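PDB 3SVT: short-chain type dehydrogenase/reductase from Mycobacterium ulcerans, which probably catalyses an oxidation or reduction with a nicotinamide cofactor, as other short-chain dehydrogenases/reductases do, although its substrate is not established. Local coordinates for residues Thr13-Gly18 against Arg80-Val85; Lys47-Val52 against Ile65-Thr70; Thr70-Glu75 against Met128-His133. All coordinates share one frame; numbering follows the deposited sequence.

Contact 1: Thr13-Gly18 against Arg80-Val85; sequences TYLVTG and RAVDAV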
loop_
_atom_site.group_PDB
_atom_site.type_symbol
_atom_site.label_atom_id
_atom_site.label_comp_id
_atom_site.label_asym_id
_atom_site.label_seq_id
_atom_site.Cartn_x
_atom_site.Cartn_y
_atom_site.Cartn_z
ATOM N N THR B 13 -11.451 31.059 -7.882
ATOM C CA THR B 13 -11.826 31.222 -6.484
ATOM C C THR B 13 -11.616 29.929 -5.721
ATOM O O THR B 13 -11.990 28.864 -6.197
ATOM C CB THR B 13 -13.287 31.665 -6.339
ATOM O OG1 THR B 13 -13.511 32.816 -7.166
ATOM C CG2 THR B 13 -13.614 32.029 -4.866
ATOM N N TYR B 14 -11.014 30.039 -4.540
ATOM C CA TYR B 14 -10.703 28.879 -3.703
ATOM C C TYR B 14 -11.134 29.083 -2.258
ATOM O O TYR B 14 -11.090 30.192 -1.753
ATOM C CB TYR B 14 -9.198 28.574 -3.739
ATOM C CG TYR B 14 -8.719 28.316 -5.126
ATOM C CD1 TYR B 14 -8.776 27.046 -5.676
ATOM C CD2 TYR B 14 -8.249 29.368 -5.928
ATOM C CE1 TYR B 14 -8.354 26.820 -6.999
ATOM C CE2 TYR B 14 -7.839 29.150 -7.223
ATOM C CZ TYR B 14 -7.894 27.876 -7.761
ATOM O OH TYR B 14 -7.473 27.680 -9.074
ATOM N N LEU B 15 -11.529 27.987 -1.613
ATOM C CA LEU B 15 -11.764 27.948 -0.179
ATOM C C LEU B 15 -10.568 27.263 0.514
ATOM O O LEU B 15 -10.125 26.188 0.104
ATOM C CB LEU B 15 -13.046 27.169 0.126
ATOM C CG LEU B 15 -13.380 27.034 1.615
ATOM C CD1 LEU B 15 -13.873 28.397 2.141
ATOM C CD2 LEU B 15 -14.398 25.928 1.809
ATOM N N VAL B 16 -10.050 27.887 1.565
ATOM C CA VAL B 16 -8.976 27.289 2.369
ATOM C C VAL B 16 -9.350 27.227 3.851
ATOM O O VAL B 16 -9.581 28.269 4.498
ATOM C CB VAL B 16 -7.653 28.026 2.183
ATOM C CG1 VAL B 16 -6.542 27.338 3.015
ATOM C CG2 VAL B 16 -7.261 28.053 0.663
ATOM N N THR B 17 -9.433 26.012 4.378
ATOM C CA THR B 17 -9.810 25.803 5.781
ATOM C C THR B 17 -8.531 25.728 6.611
ATOM O O THR B 17 -7.477 25.272 6.124
ATOM C CB THR B 17 -10.667 24.527 6.009
ATOM O OG1 THR B 17 -9.823 23.375 5.962
ATOM C CG2 THR B 17 -11.822 24.419 4.943
ATOM N N GLY B 18 -8.620 26.212 7.844
ATOM C CA GLY B 18 -7.437 26.410 8.680
ATOM C C GLY B 18 -6.537 27.471 8.070
ATOM O O GLY B 18 -5.328 27.436 8.242
ATOM N N ARG B 80 -22.614 27.170 5.078
ATOM C CA ARG B 80 -22.797 28.613 4.864
ATOM C C ARG B 80 -21.564 29.240 4.231
ATOM O O ARG B 80 -21.669 30.061 3.331
ATOM C CB ARG B 80 -23.060 29.331 6.170
ATOM C CG ARG B 80 -24.476 29.240 6.652
ATOM C CD ARG B 80 -24.723 30.334 7.654
ATOM N NE ARG B 80 -25.560 29.914 8.773
ATOM C CZ ARG B 80 -26.844 29.550 8.681
ATOM N NH1 ARG B 80 -27.472 29.499 7.503
ATOM N NH2 ARG B 80 -27.503 29.211 9.785
ATOM N N ALA B 81 -20.408 28.825 4.726
ATOM C CA ALA B 81 -19.134 29.269 4.220
ATOM C C ALA B 81 -18.948 28.856 2.782
ATOM O O ALA B 81 -18.417 29.612 1.982
ATOM C CB ALA B 81 -18.014 28.692 5.094
ATOM N N VAL B 82 -19.366 27.641 2.441
ATOM C CA VAL B 82 -19.276 27.191 1.064
ATOM C C VAL B 82 -20.223 27.990 0.145
ATOM O O VAL B 82 -19.864 28.301 -0.959
ATOM C CB VAL B 82 -19.547 25.690 0.945
ATOM C CG1 VAL B 82 -19.651 25.294 -0.499
ATOM C CG2 VAL B 82 -18.415 24.870 1.676
ATOM N N ASP B 83 -21.429 28.292 0.605
ATOM C CA ASP B 83 -22.363 29.174 -0.140
ATOM C C ASP B 83 -21.722 30.521 -0.426
ATOM O O ASP B 83 -21.771 31.021 -1.537
ATOM C CB ASP B 83 -23.644 29.452 0.659
ATOM C CG ASP B 83 -24.477 28.207 0.915
ATOM O OD1 ASP B 83 -24.341 27.222 0.175
ATOM O OD2 ASP B 83 -25.297 28.230 1.859
ATOM N N ALA B 84 -21.133 31.100 0.603
ATOM C CA ALA B 84 -20.541 32.430 0.502
ATOM C C ALA B 84 -19.388 32.465 -0.480
ATOM O O ALA B 84 -19.311 33.349 -1.301
ATOM C CB ALA B 84 -20.066 32.879 1.854
ATOM N N VAL B 85 -18.480 31.497 -0.409
ATOM C CA VAL B 85 -17.358 31.536 -1.330
ATOM C C VAL B 85 -17.791 31.330 -2.782
ATOM O O VAL B 85 -17.222 31.899 -3.677
ATOM C CB VAL B 85 -16.238 30.588 -0.959
ATOM C CG1 VAL B 85 -16.670 29.128 -1.074
ATOM C CG2 VAL B 85 -15.039 30.878 -1.864
#

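Contact 2: Lys47-Val52 against Ile65-Thr70; sequences KLAGAV and IRYEPT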
loop_
_atom_site.group_PDB
_atom_site.type_symbol
_atom_site.label_atom_id
_atom_site.label_comp_id
_atom_site.label_asym_id
_atom_site.label_seq_id
_atom_site.Cartn_x
_atom_site.Cartn_y
_atom_site.Cartn_z
ATOM N N LYS B 47 -7.306 35.685 14.475
ATOM C CA LYS B 47 -6.292 35.209 13.520
ATOM C C LYS B 47 -6.746 35.371 12.088
ATOM O O LYS B 47 -5.965 35.749 11.230
ATOM C CB LYS B 47 -5.963 33.736 13.733
ATOM C CG LYS B 47 -5.064 33.433 14.912
ATOM C CD LYS B 47 -4.740 31.926 14.939
ATOM C CE LYS B 47 -4.388 31.424 16.346
ATOM N NZ LYS B 47 -3.206 32.120 16.970
ATOM N N LEU B 48 -8.001 35.029 11.819
ATOM C CA LEU B 48 -8.511 35.109 10.463
ATOM C C LEU B 48 -8.406 36.545 9.939
ATOM O O LEU B 48 -7.921 36.754 8.838
ATOM C CB LEU B 48 -9.949 34.583 10.385
ATOM C CG LEU B 48 -10.114 33.050 10.516
ATOM C CD1 LEU B 48 -11.591 32.699 10.513
ATOM C CD2 LEU B 48 -9.353 32.261 9.430
ATOM N N ALA B 49 -8.847 37.517 10.742
ATOM C CA ALA B 49 -8.795 38.947 10.377
ATOM C C ALA B 49 -7.361 39.415 10.171
ATOM O O ALA B 49 -7.052 40.107 9.186
ATOM C CB ALA B 49 -9.479 39.817 11.451
ATOM N N GLY B 50 -6.495 39.043 11.115
ATOM C CA GLY B 50 -5.064 39.318 11.021
ATOM C C GLY B 50 -4.470 38.799 9.731
ATOM O O GLY B 50 -3.850 39.564 8.978
ATOM N N ALA B 51 -4.674 37.500 9.463
ATOM C CA ALA B 51 -4.186 36.882 8.243
ATOM C C ALA B 51 -4.684 37.605 6.991
ATOM O O ALA B 51 -3.966 37.671 6.011
ATOM C CB ALA B 51 -4.594 35.387 8.185
ATOM N N VAL B 52 -5.910 38.121 7.011
ATOM C CA VAL B 52 -6.499 38.785 5.836
ATOM C C VAL B 52 -5.814 40.110 5.490
ATOM O O VAL B 52 -5.557 40.389 4.324
ATOM C CB VAL B 52 -8.020 39.010 6.016
ATOM C CG1 VAL B 52 -8.546 40.089 5.069
ATOM C CG2 VAL B 52 -8.790 37.669 5.834
ATOM N N ILE B 65 -8.870 38.459 -0.991
ATOM C CA ILE B 65 -8.909 37.643 0.213
ATOM C C ILE B 65 -10.081 38.057 1.094
ATOM O O ILE B 65 -10.361 39.259 1.241
ATOM C CB ILE B 65 -7.585 37.746 1.001
ATOM C CG1 ILE B 65 -7.594 36.852 2.244
ATOM C CG2 ILE B 65 -7.318 39.192 1.437
ATOM C CD1 ILE B 65 -7.826 35.372 1.992
ATOM N N ARG B 66 -10.743 37.043 1.665
ATOM C CA ARG B 66 -11.902 37.177 2.550
ATOM C C ARG B 66 -11.795 36.157 3.671
ATOM O O ARG B 66 -11.076 35.166 3.539
ATOM C CB ARG B 66 -13.196 36.851 1.815
ATOM C CG ARG B 66 -13.619 37.833 0.789
ATOM C CD ARG B 66 -14.924 37.394 0.097
ATOM N NE ARG B 66 -16.056 37.268 1.019
ATOM C CZ ARG B 66 -17.330 37.173 0.652
ATOM N NH1 ARG B 66 -17.674 37.195 -0.634
ATOM N NH2 ARG B 66 -18.272 37.061 1.580
ATOM N N TYR B 67 -12.547 36.364 4.747
ATOM C CA TYR B 67 -12.661 35.354 5.803
ATOM C C TYR B 67 -14.100 35.169 6.305
ATOM O O TYR B 67 -14.920 36.067 6.192
ATOM C CB TYR B 67 -11.730 35.665 6.957
ATOM C CG TYR B 67 -12.239 36.727 7.906
ATOM C CD1 TYR B 67 -12.751 36.384 9.167
ATOM C CD2 TYR B 67 -12.206 38.069 7.560
ATOM C CE1 TYR B 67 -13.199 37.351 10.049
ATOM C CE2 TYR B 67 -12.660 39.040 8.437
ATOM C CZ TYR B 67 -13.158 38.673 9.670
ATOM O OH TYR B 67 -13.609 39.639 10.529
ATOM N N GLU B 68 -14.386 33.971 6.811
ATOM C CA GLU B 68 -15.611 33.668 7.544
ATOM C C GLU B 68 -15.223 32.772 8.725
ATOM O O GLU B 68 -14.704 31.688 8.522
ATOM C CB GLU B 68 -16.627 32.923 6.674
ATOM C CG GLU B 68 -17.154 33.667 5.439
ATOM C CD GLU B 68 -18.102 34.806 5.749
ATOM O OE1 GLU B 68 -18.189 35.226 6.930
ATOM O OE2 GLU B 68 -18.750 35.306 4.790
ATOM N N PRO B 69 -15.450 33.231 9.967
ATOM C CA PRO B 69 -15.259 32.323 11.111
ATOM C C PRO B 69 -16.211 31.134 10.997
ATOM O O PRO B 69 -17.383 31.311 10.675
ATOM C CB PRO B 69 -15.613 33.178 12.327
ATOM C CG PRO B 69 -15.773 34.561 11.834
ATOM C CD PRO B 69 -16.011 34.532 10.370
ATOM N N THR B 70 -15.685 29.929 11.213
ATOM C CA THR B 70 -16.403 28.689 10.937
ATOM C C THR B 70 -15.860 27.606 11.869
ATOM O O THR B 70 -14.657 27.362 11.901
ATOM C CB THR B 70 -16.145 28.224 9.498
ATOM O OG1 THR B 70 -16.637 29.183 8.553
ATOM C CG2 THR B 70 -16.783 26.868 9.224
#

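Contact 3: Thr70-Glu75 against Met128-His133; sequences TDITNE and MYVLKH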
loop_
_atom_site.group_PDB
_atom_site.type_symbol
_atom_site.label_atom_id
_atom_site.label_comp_id
_atom_site.label_asym_id
_atom_site.label_seq_id
_atom_site.Cartn_x
_atom_site.Cartn_y
_atom_site.Cartn_z
ATOM N N THR B 70 -15.685 29.929 11.213
ATOM C CA THR B 70 -16.403 28.689 10.937
ATOM C C THR B 70 -15.860 27.606 11.869
ATOM O O THR B 70 -14.657 27.362 11.901
ATOM C CB THR B 70 -16.145 28.224 9.498
ATOM O OG1 THR B 70 -16.637 29.183 8.553
ATOM C CG2 THR B 70 -16.783 26.868 9.224
ATOM N N ASP B 71 -16.737 26.977 12.641
ATOM C CA ASP B 71 -16.368 25.789 13.387
ATOM C C ASP B 71 -16.818 24.605 12.545
ATOM O O ASP B 71 -18.014 24.282 12.479
ATOM C CB ASP B 71 -17.031 25.757 14.764
ATOM C CG ASP B 71 -16.792 24.435 15.507
ATOM O OD1 ASP B 71 -16.364 23.435 14.906
ATOM O OD2 ASP B 71 -17.042 24.394 16.712
ATOM N N ILE B 72 -15.848 23.952 11.911
ATOM C CA ILE B 72 -16.139 22.907 10.930
ATOM C C ILE B 72 -16.730 21.641 11.544
ATOM O O ILE B 72 -17.085 20.748 10.798
ATOM C CB ILE B 72 -14.874 22.491 10.059
ATOM C CG1 ILE B 72 -13.802 21.854 10.924
ATOM C CG2 ILE B 72 -14.287 23.670 9.274
ATOM C CD1 ILE B 72 -12.888 20.918 10.113
ATOM N N THR B 73 -16.829 21.551 12.877
ATOM C CA THR B 73 -17.589 20.465 13.514
ATOM C C THR B 73 -19.102 20.717 13.484
ATOM O O THR B 73 -19.897 19.835 13.818
ATOM C CB THR B 73 -17.112 20.146 14.964
ATOM O OG1 THR B 73 -17.428 21.232 15.862
ATOM C CG2 THR B 73 -15.604 19.862 14.986
ATOM N N ASN B 74 -19.503 21.910 13.049
ATOM C CA ASN B 74 -20.917 22.227 12.835
ATOM C C ASN B 74 -21.165 22.332 11.332
ATOM O O ASN B 74 -20.641 23.223 10.681
ATOM C CB ASN B 74 -21.284 23.552 13.524
ATOM C CG ASN B 74 -21.102 23.509 15.037
ATOM O OD1 ASN B 74 -21.113 22.432 15.667
ATOM N ND2 ASN B 74 -20.950 24.695 15.640
ATOM N N GLU B 75 -21.954 21.418 10.781
ATOM C CA GLU B 75 -22.121 21.331 9.331
ATOM C C GLU B 75 -22.809 22.558 8.727
ATOM O O GLU B 75 -22.542 22.939 7.592
ATOM C CB GLU B 75 -22.926 20.074 8.965
ATOM C CG GLU B 75 -23.140 19.867 7.462
ATOM C CD GLU B 75 -23.924 18.606 7.116
ATOM O OE1 GLU B 75 -24.413 17.888 8.033
ATOM O OE2 GLU B 75 -24.066 18.350 5.905
ATOM N N MET B 128 -15.667 15.552 6.151
ATOM C CA MET B 128 -16.811 15.120 5.384
ATOM C C MET B 128 -17.728 16.293 5.062
ATOM O O MET B 128 -18.161 16.459 3.917
ATOM C CB MET B 128 -17.573 14.048 6.133
ATOM C CG MET B 128 -18.682 13.483 5.358
ATOM S SD MET B 128 -20.271 14.394 5.327
ATOM C CE MET B 128 -21.053 13.794 6.813
ATOM N N TYR B 129 -17.994 17.137 6.061
ATOM C CA TYR B 129 -18.863 18.298 5.802
ATOM C C TYR B 129 -18.267 19.216 4.729
ATOM O O TYR B 129 -18.974 19.651 3.805
ATOM C CB TYR B 129 -19.185 19.097 7.058
ATOM C CG TYR B 129 -19.690 18.306 8.233
ATOM C CD1 TYR B 129 -20.484 17.189 8.071
ATOM C CD2 TYR B 129 -19.377 18.694 9.519
ATOM C CE1 TYR B 129 -20.937 16.485 9.164
ATOM C CE2 TYR B 129 -19.817 17.996 10.595
ATOM C CZ TYR B 129 -20.591 16.887 10.418
ATOM O OH TYR B 129 -21.034 16.188 11.523
ATOM N N VAL B 130 -16.975 19.509 4.853
ATOM C CA VAL B 130 -16.312 20.362 3.884
ATOM C C VAL B 130 -16.388 19.781 2.478
ATOM O O VAL B 130 -16.724 20.487 1.529
ATOM C CB VAL B 130 -14.848 20.656 4.283
ATOM C CG1 VAL B 130 -14.112 21.367 3.156
ATOM C CG2 VAL B 130 -14.823 21.553 5.549
ATOM N N LEU B 131 -16.112 18.485 2.354
ATOM C CA LEU B 131 -16.114 17.827 1.049
ATOM C C LEU B 131 -17.535 17.719 0.450
ATOM O O LEU B 131 -17.729 18.009 -0.727
ATOM C CB LEU B 131 -15.477 16.457 1.170
ATOM C CG LEU B 131 -15.346 15.569 -0.093
ATOM C CD1 LEU B 131 -14.224 15.969 -1.055
ATOM C CD2 LEU B 131 -15.142 14.164 0.334
ATOM N N LYS B 132 -18.504 17.296 1.270
ATOM C CA LYS B 132 -19.896 17.163 0.860
ATOM C C LYS B 132 -20.362 18.431 0.177
ATOM O O LYS B 132 -20.829 18.401 -0.955
ATOM C CB LYS B 132 -20.758 16.884 2.094
ATOM C CG LYS B 132 -22.274 16.671 1.869
ATOM C CD LYS B 132 -22.938 16.305 3.174
ATOM C CE LYS B 132 -24.457 16.367 3.139
ATOM N NZ LYS B 132 -25.023 16.175 4.529
ATOM N N HIS B 133 -20.221 19.555 0.873
ATOM C CA HIS B 133 -20.803 20.795 0.395
ATOM C C HIS B 133 -19.969 21.474 -0.680
ATOM O O HIS B 133 -20.521 22.038 -1.648
ATOM C CB HIS B 133 -21.122 21.718 1.582
ATOM C CG HIS B 133 -22.211 21.183 2.456
ATOM N ND1 HIS B 133 -23.544 21.334 2.145
ATOM C CD2 HIS B 133 -22.171 20.444 3.593
ATOM C CE1 HIS B 133 -24.280 20.736 3.064
ATOM N NE2 HIS B 133 -23.471 20.184 3.956
HETATM O O HOH W 1 -20.033 17.033 13.871
#

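Contact 1: Thr13-Gly18 against Arg80-Val85
Thr13, Leu15 and Val85 carry most of this contact, with Val82 filling in at its other end. Strand 13-17 and helix 80-85 run roughly antiparallel, their axes 9.3 Å apart at closest approach and 154° between their directions, and no hydrogen bond crosses between the two segments. The apolar contacts fall into two groups. In the first, Thr13 turns its methyl to the helix: CG2 lies 3.5 Å from Val85 CG2, the two side chains sliding past each other in opposite directions. The same Val85 CG2 comes within 4.0 Å of Tyr14 O, while Val85 CG1, in the crowded position between backbone N and carbonyl carbon (chi1 66°), sits 4.3 Å from Leu15 CB. One valine thus has a branch for each of two residues that point to the same side of the strand. In the second group, Leu15 CG is anti to its backbone N (chi1 179°), and beyond it the CD2 methyl meets Val82 CG2 at 4.2 Å, the side chains crossing at about a right angle. The hydroxyl of Thr13 is held from outside the pair, OG1 bonding His89 ND1 at the C-terminal end of the same helix, 75-89. Beyond Thr17 the chain turns at Gly18, whose phi is positive. This is the first strand of a Rossmann fold, packed against the helix that crosses from strand 64-69 to strand 94-97, and Thr17-Gly18 begins the glycine-rich turn (TGxxxGxG) that in this family binds the nicotinamide cofactor, and probably does so here.

Contact 2: Lys47-Val52 against Ile65-Thr70
Leu48 and Val52, one helical turn apart, are the knobs that helix 47-52 lowers onto strand 65-69, with Tyr67 the broad bump rising between them. The segment axes are antiparallel, 8.3 Å apart at closest approach. Tyr67 has its CG between the backbone N and the carbonyl carbon (chi1 80°), and its ring lies with one face against the helix backbone, Ala49 N standing 4.3 Å above the centre of that ring. Leu48 CB presses at 3.5 Å on Tyr67 CD1, approaching obliquely, while Leu48 CD1 reaches past the ring to lie 3.7 Å from Pro69 CA. Val52 fills the hollow between the side chains of Ile65 and Tyr67: its CG2 touches Tyr67 CB at 3.7 Å and Ile65 CG1 at 3.9 Å. Ile65 answers with its other branch, CG2, lodged 3.6 Å from Val52 O. Arg66 and Glu68 start away from this helix, on the side of the sheet where Arg66 makes a cation-pi contact with Trp88 and Glu68 packs on Ala84 of helix 75-89. Helix 45-57 is the crossover of the beta-alpha-beta unit joining strand 37-42 to strand 64-69, and Val52 also rests on Ile40 of the former.

Contact 3: Thr70-Glu75 against Met128-His133
A shared carboxylate at a subunit interface dominates this contact: OE2 of Glu75 accepts from both Lys132 and His133, beside a second copy of the protein. His133 NE2 donates at 2.7 Å and nearly straight (163°), nearly in the His133 ring plane, using the anti lone pair of Glu75 OE2. Lys132 NZ takes the syn lone pair of Glu75 OE2, also at 2.7 Å, in a salt bridge. These two donors probably favour the ionised carboxylate. The Glu75 chain is extended, and it passes across the Tyr129 ring. Its CB makes a CH-pi contact 3.7 Å from the Tyr129 ring centroid, over the face, and the carboxylate plane lies only 4° from that of the ring. The other subunit completes the polar site: its Ser113 OG bonds Glu75 OE1 and Lys132 NZ, its Val111 O accepts a further hydrogen bond from Lys132 NZ, and its Arg117 bonds Tyr129 OH. Helix 113-140, on which Tyr129, Lys132 and His133 lie, is one of the two long helices through which short-chain dehydrogenases commonly associate. At the edge of the Tyr129 ring, Ile72 O approaches CD2 in plane at 3.3 Å. Water 1 joins the two segments as well, accepting from Tyr129 OH at 2.7 Å and donating to Thr73 O at 2.8 Å. The loop holding these carbonyls is a type I turn from Asp71 to Asn74, combined with an Asx turn. Asp71 OD1 is met from one face of its plane by Thr73 OG1 on the syn side, at 2.6 Å, and by Thr73 N on the anti side. Away from the ring, Ile72 CG2 packs on Val130 CG2 at 4.3 Å, both side chains also touching His97 of strand 94-97.

How the contacts relate
The three contacts are strung along one run of chain, strand 64-69, loop 70-75 and helix 75-89. Thr70 leads from contact 2 into contact 3, and Glu75 begins the helix that contact 1 presses onto strand 13-17. The centres lie about 10 Å apart for contacts 1 and 3, about 11 Å for 1 and 2, and about 17 Å for 2 and 3. Helix 75-89 ties contact 1 to the others: Ala81 CB lies 3.8 Å from OG1 of Thr70, the residue shared by contacts 2 and 3, and Val82 CG1 3.6 Å from His133 O. Contacts 1 and 2 reach the same sheet, whose first strand leads into the probable cofactor loop; contact 3 faces the neighbouring subunit.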